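Prolyl oligopeptidase (Novosphingobium capsulatum, PDB 1YR2) probably acts as a serine endopeptidase that hydrolyses oligopeptides on the carboxyl side of proline and, less readily, of alanine. Local coordinates at residues S43-L48 with L673-I678; W63-V68 with V601-R606; A72-W77 with H665-T670. All coordinates share one frame; numbering follows the deposited sequence.

Interaction 1 (S43-L48 with L673-I678); sequences SPQVPL and LQTAAI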
loop_
_atom_site.group_PDB
_atom_site.type_symbol
_atom_site.label_atom_id
_atom_site.label_comp_id
_atom_site.label_asym_id
_atom_site.label_seq_id
_atom_site.Cartn_x
_atom_site.Cartn_y
_atom_site.Cartn_z
ATOM N N SER A 43 22.632 -20.142 -24.972
ATOM C CA SER A 43 21.404 -20.721 -24.435
ATOM C C SER A 43 21.067 -21.965 -25.258
ATOM O O SER A 43 20.243 -21.887 -26.132
ATOM C CB SER A 43 20.283 -19.674 -24.490
ATOM O OG SER A 43 20.590 -18.610 -23.569
ATOM N N PRO A 44 21.745 -23.091 -25.023
ATOM C CA PRO A 44 21.498 -24.303 -25.823
ATOM C C PRO A 44 20.014 -24.705 -25.870
ATOM O O PRO A 44 19.301 -24.541 -24.882
ATOM C CB PRO A 44 22.318 -25.382 -25.094
ATOM C CG PRO A 44 23.415 -24.600 -24.365
ATOM C CD PRO A 44 22.750 -23.328 -23.978
ATOM N N GLN A 45 19.562 -25.192 -27.013
ATOM C CA GLN A 45 18.178 -25.622 -27.183
ATOM C C GLN A 45 18.102 -27.135 -27.115
ATOM O O GLN A 45 18.959 -27.816 -27.649
ATOM C CB GLN A 45 17.669 -25.163 -28.523
ATOM C CG GLN A 45 17.584 -23.691 -28.585
ATOM C CD GLN A 45 17.066 -23.187 -29.905
ATOM O OE1 GLN A 45 16.044 -23.647 -30.395
ATOM N NE2 GLN A 45 17.765 -22.223 -30.487
ATOM N N VAL A 46 17.100 -27.648 -26.420
ATOM C CA VAL A 46 16.740 -29.049 -26.485
ATOM C C VAL A 46 15.428 -29.021 -27.267
ATOM O O VAL A 46 14.394 -28.645 -26.722
ATOM C CB VAL A 46 16.546 -29.660 -25.067
ATOM C CG1 VAL A 46 16.048 -31.120 -25.156
ATOM C CG2 VAL A 46 17.858 -29.583 -24.227
ATOM N N PRO A 47 15.465 -29.347 -28.557
ATOM C CA PRO A 47 14.275 -29.222 -29.400
ATOM C C PRO A 47 13.076 -29.979 -28.811
ATOM O O PRO A 47 13.228 -31.095 -28.315
ATOM C CB PRO A 47 14.732 -29.835 -30.730
ATOM C CG PRO A 47 16.181 -29.582 -30.766
ATOM C CD PRO A 47 16.650 -29.760 -29.336
ATOM N N LEU A 48 11.929 -29.346 -28.788
ATOM C CA LEU A 48 10.729 -29.923 -28.213
ATOM C C LEU A 48 9.534 -29.194 -28.807
ATOM O O LEU A 48 9.360 -28.013 -28.580
ATOM C CB LEU A 48 10.719 -29.778 -26.682
ATOM C CG LEU A 48 9.424 -30.179 -25.978
ATOM C CD1 LEU A 48 9.133 -31.683 -26.197
ATOM C CD2 LEU A 48 9.454 -29.803 -24.495
ATOM N N LEU A 673 14.637 -14.111 -26.223
ATOM C CA LEU A 673 15.038 -12.799 -26.734
ATOM C C LEU A 673 16.475 -12.803 -27.286
ATOM O O LEU A 673 16.717 -12.193 -28.312
ATOM C CB LEU A 673 15.029 -11.742 -25.605
ATOM C CG LEU A 673 13.708 -11.360 -24.975
ATOM C CD1 LEU A 673 13.932 -10.398 -23.876
ATOM C CD2 LEU A 673 12.753 -10.736 -25.998
ATOM N N GLN A 674 17.423 -13.435 -26.582
ATOM C CA GLN A 674 18.838 -13.417 -26.987
ATOM C C GLN A 674 19.054 -14.273 -28.249
ATOM O O GLN A 674 19.894 -13.971 -29.066
ATOM C CB GLN A 674 19.773 -13.903 -25.888
ATOM C CG GLN A 674 19.977 -12.896 -24.767
ATOM C CD GLN A 674 20.830 -13.377 -23.636
ATOM O OE1 GLN A 674 21.315 -14.544 -23.623
ATOM N NE2 GLN A 674 21.000 -12.486 -22.622
ATOM N N THR A 675 18.241 -15.311 -28.407
ATOM C CA THR A 675 18.269 -16.157 -29.592
ATOM C C THR A 675 17.584 -15.547 -30.825
ATOM O O THR A 675 17.948 -15.874 -31.951
ATOM C CB THR A 675 17.591 -17.450 -29.265
ATOM O OG1 THR A 675 18.306 -18.064 -28.188
ATOM C CG2 THR A 675 17.637 -18.469 -30.478
ATOM N N ALA A 676 16.568 -14.715 -30.623
ATOM C CA ALA A 676 15.822 -14.126 -31.719
ATOM C C ALA A 676 16.599 -13.042 -32.440
ATOM O O ALA A 676 17.487 -12.451 -31.885
ATOM C CB ALA A 676 14.475 -13.555 -31.239
ATOM N N ALA A 677 16.206 -12.788 -33.690
ATOM C CA ALA A 677 16.737 -11.685 -34.497
ATOM C C ALA A 677 15.926 -10.385 -34.297
ATOM O O ALA A 677 15.016 -10.078 -35.068
ATOM C CB ALA A 677 16.726 -12.115 -35.967
ATOM N N ILE A 678 16.236 -9.659 -33.227
ATOM C CA ILE A 678 15.398 -8.546 -32.763
ATOM C C ILE A 678 16.234 -7.290 -32.532
ATOM O O ILE A 678 15.954 -6.452 -31.654
ATOM C CB ILE A 678 14.583 -8.932 -31.506
ATOM C CG1 ILE A 678 15.472 -9.509 -30.397
ATOM C CG2 ILE A 678 13.456 -9.900 -31.924
ATOM C CD1 ILE A 678 14.736 -9.717 -29.111
HETATM O O HOH W 1 21.776 -16.704 -25.012
#

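Interaction 2 (W63-V68 with V601-R606); sequences WLEADV and VMDMLR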
loop_
_atom_site.group_PDB
_atom_site.type_symbol
_atom_site.label_atom_id
_atom_site.label_comp_id
_atom_site.label_asym_id
_atom_site.label_seq_id
_atom_site.Cartn_x
_atom_site.Cartn_y
_atom_site.Cartn_z
ATOM N N TRP A 63 14.326 -26.878 -20.164
ATOM C CA TRP A 63 15.371 -27.254 -19.188
ATOM C C TRP A 63 15.721 -26.125 -18.202
ATOM O O TRP A 63 16.184 -26.400 -17.089
ATOM C CB TRP A 63 16.614 -27.792 -19.890
ATOM C CG TRP A 63 17.339 -26.777 -20.755
ATOM C CD1 TRP A 63 17.126 -26.524 -22.065
ATOM C CD2 TRP A 63 18.382 -25.887 -20.338
ATOM N NE1 TRP A 63 17.961 -25.524 -22.502
ATOM C CE2 TRP A 63 18.744 -25.112 -21.451
ATOM C CE3 TRP A 63 19.056 -25.676 -19.137
ATOM C CZ2 TRP A 63 19.752 -24.141 -21.394
ATOM C CZ3 TRP A 63 20.064 -24.711 -19.084
ATOM C CH2 TRP A 63 20.392 -23.956 -20.197
ATOM N N LEU A 64 15.503 -24.875 -18.607
ATOM C CA LEU A 64 15.748 -23.714 -17.745
ATOM C C LEU A 64 14.693 -23.561 -16.631
ATOM O O LEU A 64 14.823 -22.700 -15.745
ATOM C CB LEU A 64 15.873 -22.439 -18.570
ATOM C CG LEU A 64 17.245 -22.191 -19.178
ATOM C CD1 LEU A 64 17.114 -21.082 -20.183
ATOM C CD2 LEU A 64 18.259 -21.836 -18.155
ATOM N N GLU A 65 13.694 -24.440 -16.625
ATOM C CA GLU A 65 12.737 -24.490 -15.537
ATOM C C GLU A 65 13.284 -25.235 -14.295
ATOM O O GLU A 65 12.697 -25.144 -13.228
ATOM C CB GLU A 65 11.423 -25.150 -15.978
ATOM C CG GLU A 65 10.624 -24.365 -17.043
ATOM C CD GLU A 65 9.369 -25.098 -17.528
ATOM O OE1 GLU A 65 9.007 -26.161 -16.963
ATOM O OE2 GLU A 65 8.741 -24.611 -18.483
ATOM N N ALA A 66 14.369 -25.989 -14.440
ATOM C CA ALA A 66 14.897 -26.770 -13.323
ATOM C C ALA A 66 15.497 -25.871 -12.253
ATOM O O ALA A 66 15.947 -24.756 -12.533
ATOM C CB ALA A 66 15.920 -27.788 -13.782
ATOM N N ASP A 67 15.455 -26.361 -11.003
ATOM C CA ASP A 67 15.946 -25.595 -9.842
ATOM C C ASP A 67 17.479 -25.342 -9.934
ATOM O O ASP A 67 18.274 -26.268 -10.004
ATOM C CB ASP A 67 15.572 -26.381 -8.560
ATOM C CG ASP A 67 15.596 -25.543 -7.323
ATOM O OD1 ASP A 67 16.637 -24.919 -7.012
ATOM O OD2 ASP A 67 14.587 -25.451 -6.585
ATOM N N VAL A 68 17.886 -24.079 -9.880
ATOM C CA VAL A 68 19.282 -23.702 -9.965
ATOM C C VAL A 68 20.125 -24.342 -8.854
ATOM O O VAL A 68 21.311 -24.524 -9.032
ATOM C CB VAL A 68 19.455 -22.167 -9.918
ATOM C CG1 VAL A 68 19.290 -21.642 -8.511
ATOM C CG2 VAL A 68 20.782 -21.756 -10.509
ATOM N N VAL A 601 5.524 -13.231 -15.210
ATOM C CA VAL A 601 4.918 -14.496 -15.633
ATOM C C VAL A 601 4.986 -14.615 -17.176
ATOM O O VAL A 601 4.051 -14.260 -17.871
ATOM C CB VAL A 601 3.430 -14.607 -15.130
ATOM C CG1 VAL A 601 2.930 -15.986 -15.312
ATOM C CG2 VAL A 601 3.315 -14.197 -13.643
ATOM N N MET A 602 6.089 -15.124 -17.698
ATOM C CA MET A 602 6.393 -15.040 -19.130
ATOM C C MET A 602 5.898 -16.234 -19.948
ATOM O O MET A 602 5.591 -16.064 -21.115
ATOM C CB MET A 602 7.893 -14.803 -19.349
ATOM C CG MET A 602 8.432 -13.570 -18.612
ATOM S SD MET A 602 7.373 -12.053 -18.868
ATOM C CE MET A 602 8.698 -10.815 -18.963
ATOM N N ASP A 603 5.797 -17.409 -19.325
ATOM C CA ASP A 603 5.222 -18.561 -19.986
ATOM C C ASP A 603 3.795 -18.784 -19.455
ATOM O O ASP A 603 3.568 -19.396 -18.417
ATOM C CB ASP A 603 6.097 -19.793 -19.802
ATOM C CG ASP A 603 5.598 -20.995 -20.639
ATOM O OD1 ASP A 603 4.368 -21.033 -20.998
ATOM O OD2 ASP A 603 6.343 -21.950 -20.945
ATOM N N MET A 604 2.851 -18.214 -20.166
ATOM C CA MET A 604 1.444 -18.204 -19.779
ATOM C C MET A 604 0.739 -19.486 -20.159
ATOM O O MET A 604 -0.448 -19.652 -19.861
ATOM C CB MET A 604 0.762 -17.019 -20.461
ATOM C CG MET A 604 1.213 -15.672 -19.937
ATOM S SD MET A 604 0.921 -15.441 -18.168
ATOM C CE MET A 604 -0.825 -15.639 -18.038
ATOM N N LEU A 605 1.448 -20.398 -20.817
ATOM C CA LEU A 605 0.909 -21.714 -21.098
ATOM C C LEU A 605 1.227 -22.705 -19.988
ATOM O O LEU A 605 0.548 -23.730 -19.894
ATOM C CB LEU A 605 1.416 -22.257 -22.445
ATOM C CG LEU A 605 1.177 -21.368 -23.651
ATOM C CD1 LEU A 605 1.636 -22.138 -24.930
ATOM C CD2 LEU A 605 -0.245 -20.971 -23.720
ATOM N N ARG A 606 2.258 -22.397 -19.180
ATOM C CA ARG A 606 2.735 -23.305 -18.151
ATOM C C ARG A 606 2.746 -22.704 -16.731
ATOM O O ARG A 606 3.306 -23.302 -15.809
ATOM C CB ARG A 606 4.141 -23.795 -18.531
ATOM C CG ARG A 606 4.154 -24.732 -19.717
ATOM C CD ARG A 606 5.544 -25.144 -20.148
ATOM N NE ARG A 606 6.257 -25.885 -19.100
ATOM C CZ ARG A 606 5.999 -27.132 -18.754
ATOM N NH1 ARG A 606 5.038 -27.831 -19.327
ATOM N NH2 ARG A 606 6.712 -27.703 -17.814
#

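Interaction 3 (A72-W77 with H665-T670); sequences AKVAAW and HSFKYT. Unlike the reference sequence in segment 665-670: Phe667 (reference Leu).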
loop_
_atom_site.group_PDB
_atom_site.type_symbol
_atom_site.label_atom_id
_atom_site.label_comp_id
_atom_site.label_asym_id
_atom_site.label_seq_id
_atom_site.Cartn_x
_atom_site.Cartn_y
_atom_site.Cartn_z
ATOM N N ALA A 72 22.988 -28.480 -12.463
ATOM C CA ALA A 72 24.244 -27.916 -12.970
ATOM C C ALA A 72 24.066 -27.098 -14.257
ATOM O O ALA A 72 24.733 -26.082 -14.424
ATOM C CB ALA A 72 25.245 -29.029 -13.213
ATOM N N LYS A 73 23.214 -27.554 -15.167
ATOM C CA LYS A 73 23.048 -26.873 -16.449
ATOM C C LYS A 73 22.477 -25.469 -16.191
ATOM O O LYS A 73 23.009 -24.493 -16.684
ATOM C CB LYS A 73 22.159 -27.664 -17.438
ATOM C CG LYS A 73 22.812 -27.952 -18.815
ATOM C CD LYS A 73 21.842 -28.712 -19.829
ATOM C CE LYS A 73 21.893 -28.146 -21.319
ATOM N NZ LYS A 73 20.554 -27.663 -21.882
ATOM N N VAL A 74 21.431 -25.383 -15.378
ATOM C CA VAL A 74 20.799 -24.082 -15.039
ATOM C C VAL A 74 21.796 -23.202 -14.256
ATOM O O VAL A 74 21.951 -22.015 -14.527
ATOM C CB VAL A 74 19.466 -24.284 -14.258
ATOM C CG1 VAL A 74 18.878 -22.967 -13.815
ATOM C CG2 VAL A 74 18.435 -25.033 -15.111
ATOM N N ALA A 75 22.511 -23.803 -13.316
ATOM C CA ALA A 75 23.469 -23.065 -12.509
ATOM C C ALA A 75 24.521 -22.436 -13.417
ATOM O O ALA A 75 24.889 -21.314 -13.211
ATOM C CB ALA A 75 24.124 -23.969 -11.467
ATOM N N ALA A 76 24.969 -23.163 -14.425
ATOM C CA ALA A 76 26.029 -22.685 -15.320
ATOM C C ALA A 76 25.502 -21.525 -16.168
ATOM O O ALA A 76 26.190 -20.542 -16.379
ATOM C CB ALA A 76 26.524 -23.821 -16.239
ATOM N N TRP A 77 24.255 -21.632 -16.615
ATOM C CA TRP A 77 23.638 -20.589 -17.436
ATOM C C TRP A 77 23.456 -19.336 -16.587
ATOM O O TRP A 77 23.785 -18.232 -17.035
ATOM C CB TRP A 77 22.283 -21.080 -17.940
ATOM C CG TRP A 77 21.595 -20.173 -18.899
ATOM C CD1 TRP A 77 21.738 -20.140 -20.235
ATOM C CD2 TRP A 77 20.651 -19.162 -18.564
ATOM N NE1 TRP A 77 20.925 -19.160 -20.763
ATOM C CE2 TRP A 77 20.257 -18.544 -19.748
ATOM C CE3 TRP A 77 20.109 -18.699 -17.360
ATOM C CZ2 TRP A 77 19.337 -17.501 -19.771
ATOM C CZ3 TRP A 77 19.208 -17.650 -17.394
ATOM C CH2 TRP A 77 18.834 -17.075 -18.581
ATOM N N HIS A 665 10.453 -18.673 -15.717
ATOM C CA HIS A 665 9.749 -17.793 -16.638
ATOM C C HIS A 665 10.733 -16.769 -17.245
ATOM O O HIS A 665 10.819 -16.622 -18.464
ATOM C CB HIS A 665 8.617 -17.014 -15.943
ATOM C CG HIS A 665 7.424 -17.835 -15.561
ATOM N ND1 HIS A 665 6.485 -18.259 -16.480
ATOM C CD2 HIS A 665 6.990 -18.268 -14.345
ATOM C CE1 HIS A 665 5.543 -18.939 -15.849
ATOM N NE2 HIS A 665 5.809 -18.936 -14.545
ATOM N N SER A 666 11.436 -16.052 -16.381
ATOM C CA SER A 666 12.392 -15.032 -16.812
ATOM C C SER A 666 13.588 -15.626 -17.570
ATOM O O SER A 666 14.086 -15.061 -18.512
ATOM C CB SER A 666 12.874 -14.224 -15.623
ATOM O OG SER A 666 11.902 -13.322 -15.158
ATOM N N PHE A 667 14.065 -16.777 -17.122
ATOM C CA PHE A 667 15.191 -17.404 -17.742
ATOM C C PHE A 667 14.821 -17.781 -19.170
ATOM O O PHE A 667 15.597 -17.506 -20.090
ATOM C CB PHE A 667 15.607 -18.669 -16.983
ATOM C CG PHE A 667 16.160 -18.452 -15.578
ATOM C CD1 PHE A 667 16.414 -17.189 -15.038
ATOM C CD2 PHE A 667 16.414 -19.591 -14.785
ATOM C CE1 PHE A 667 16.868 -17.055 -13.774
ATOM C CE2 PHE A 667 16.899 -19.468 -13.499
ATOM C CZ PHE A 667 17.162 -18.216 -12.994
ATOM N N LYS A 668 13.681 -18.442 -19.396
ATOM C CA LYS A 668 13.319 -18.919 -20.761
ATOM C C LYS A 668 13.027 -17.745 -21.678
ATOM O O LYS A 668 13.377 -17.767 -22.857
ATOM C CB LYS A 668 12.077 -19.829 -20.720
ATOM C CG LYS A 668 12.369 -21.182 -20.036
ATOM C CD LYS A 668 11.358 -22.249 -20.450
ATOM C CE LYS A 668 9.942 -21.762 -20.339
ATOM N NZ LYS A 668 8.981 -22.871 -20.518
ATOM N N TYR A 669 12.391 -16.709 -21.125
ATOM C CA TYR A 669 12.074 -15.490 -21.871
ATOM C C TYR A 669 13.342 -14.801 -22.346
ATOM O O TYR A 669 13.425 -14.414 -23.492
ATOM C CB TYR A 669 11.243 -14.538 -20.991
ATOM C CG TYR A 669 10.993 -13.214 -21.581
ATOM C CD1 TYR A 669 10.066 -13.055 -22.610
ATOM C CD2 TYR A 669 11.564 -12.077 -21.038
ATOM C CE1 TYR A 669 9.803 -11.786 -23.168
ATOM C CE2 TYR A 669 11.304 -10.813 -21.580
ATOM C CZ TYR A 669 10.399 -10.673 -22.622
ATOM O OH TYR A 669 10.160 -9.412 -23.125
ATOM N N THR A 670 14.344 -14.721 -21.481
ATOM C CA THR A 670 15.650 -14.152 -21.851
ATOM C C THR A 670 16.366 -14.969 -22.941
ATOM O O THR A 670 16.967 -14.432 -23.882
ATOM C CB THR A 670 16.541 -14.088 -20.576
ATOM O OG1 THR A 670 15.931 -13.202 -19.620
ATOM C CG2 THR A 670 17.904 -13.471 -20.917
#

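Interaction 1 (S43-L48 with L673-I678)
Ser43 and Thr675 form the nearest CA pair across the segments, 7.6 Å apart. The 43-48 segment is an irregular extended loop leading into strand 49-52. The other segment, 673-678, holds the last turn of helix 664-675 and the loop after it, Ala676 being the first residue to leave helical geometry. The loop passes the helix end at the surface, and only 114 Å² is buried between the segments. Direct touches are few, and a water carries the polar link. Ser43 OG gives its proton to this water at 2.7 Å, and the water donates in turn to Gln674 OE1 at 2.6 Å; the Ser43 OG and Gln674 OE1 atoms themselves stay 4.1 Å apart. Both ends of the bridge are anchored further: Ser43 OG also bonds Trp77 NE1, Gln674 OE1 also bonds Gln81 NE2, and Gln674 NE2 is taken up by His683 O, which fixes the flip of the amide. Beside this bridge, the side chains of Gln45 and Thr675 approach from opposite directions. Gln45 runs out straight beyond CG (chi2 -179°) and brings NE2 to within 3.8 Å of the Thr675 methyl CG2, a van der Waals touch. Thr675 has OG1 beside its own backbone N (chi1 -60°), where it bonds Ala671 O one helical turn back, and this leaves CG2 as the branch that meets the amide. Trp61 touches both Gln45 and Thr675. In the prolyl oligopeptidase fold this joins the N-terminal arm to the end of a helix of the α/β-hydrolase domain. With little more than a methyl-amide touch and a bridging water between the segments, the chemistry implies a light seam, directional through its hydrogen bonds but with little apolar grip.

Interaction 2 (W63-V68 with V601-R606)
Glu65, at the end of a 3-10 turn, faces Arg606 with 10.4 Å between their CA atoms, the nearest CA pair across the segments, so the side chains must span the gap. A side-on, two-pronged salt bridge joins the loop ahead of helix 72-89 to the loop that follows strand 594-598 of the α/β-hydrolase sheet, where Asp603 forms an Asx turn. Arg606 NH2 reaches Glu65 OE1 at 2.9 Å, with an N-H...O angle of 165°. Arg606 NE reaches Glu65 OE2 at the same 2.9 Å but less straight, at 153°. Each oxygen uses its syn lone pair, and carboxylate and guanidinium are nearly coplanar, 13° between their planes; OE1 lies in the guanidinium plane, whereas OE2 is tilted a little from it. The carboxylate arrives on an extended chain. That of Arg606 bends at chi3, which turns the edge carrying NE and NH2 toward the acid. The charges continue past this pair: Lys668 NZ forms salt bridges to both Glu65 OE2 and Asp603 OD2, and also to Asp59. The lysine probably offsets the repulsion between Glu65 OE2 and Asp603 OD2, which are 4.3 Å apart. An alanine in place of Arg606 would probably leave Glu65 OE1 without its charged mate and the carboxylate freer to turn about its last bond, with Lys668 still on OE2. On the other side of the contact the loop is braced from within, since Asp603 folds its carboxylate back over the next residues in the Asx turn: its OD1 accepts Leu605 N at 3.0 Å, the nitrogen lying almost in line with the C-O bond.

Interaction 3 (A72-W77 with H665-T670)
Trp77 and Phe667 carry most of this buried contact between helices 72-89 and 664-675, whose axes in these segments pass 12.5 Å apart at 66°; that wide spacing is filled by aromatic side chains. The aromatic pair is oblique, neither stacked nor edge-to-face: the six-membered ring of Trp77 and the Phe667 ring have centroids 5.3 Å apart and planes at 49°. Trp77 has CG anti to its backbone N (chi1 -174°), which carries the indole across to the other helix, where CZ3 lies 3.6 Å from Phe667 CG. Its CH2 corner goes further in and rests 3.6 Å from the backbone O of Phe667, while Thr670 CB lies at the ring edge. The aliphatic contribution comes from Val74, one turn earlier, whose CG1 sits 4.0 Å from Phe667 CE2 as the two side chains cross at about a right angle. No hydrogen bond passes between the segments; Trp77 NE1 has its hydrogen bond to Ser43 OG. Within helix 664-675, Ser666 O takes two donors from Thr670, OG1 at 2.8 Å and the backbone N at 3.0 Å, reaching it from opposite faces of its carbonyl plane; the hydroxyl is thus satisfied inside its own helix. Leu64 packs against Trp77 and Phe667, and Val68 touches Val74. Beyond them, helix 664-675 lies on the α/β-hydrolase sheet, with Phe667 and Thr670 against Ile685 of strand 683-687 and Ser666 against Val652 of strand 649-654, and helix 72-89 packs against it through Trp77 and Val74.

Overall arrangement
The three contacts cluster on one side of the molecule, their centres 9 Å (interactions 2 and 3) to 14 Å (interactions 1 and 2) apart. Their first segments follow one another along the N-terminal arm, ending in helix 72-89; their partners come more than 500 residues later, with interactions 1 and 3 sharing helix 664-675. The chain loop of interaction 1 encloses the other two, whose segments alternate. A hydrogen bond from Trp63 NE1 to Pro44 O joins interactions 1 and 2, and Lys668 links interactions 2 and 3. In sequence the seven-bladed propeller is inserted between the paired segments; as in prolyl oligopeptidases generally, the N-terminal segment packs with the C-terminal α/β-hydrolase portion to complete the peptidase domain.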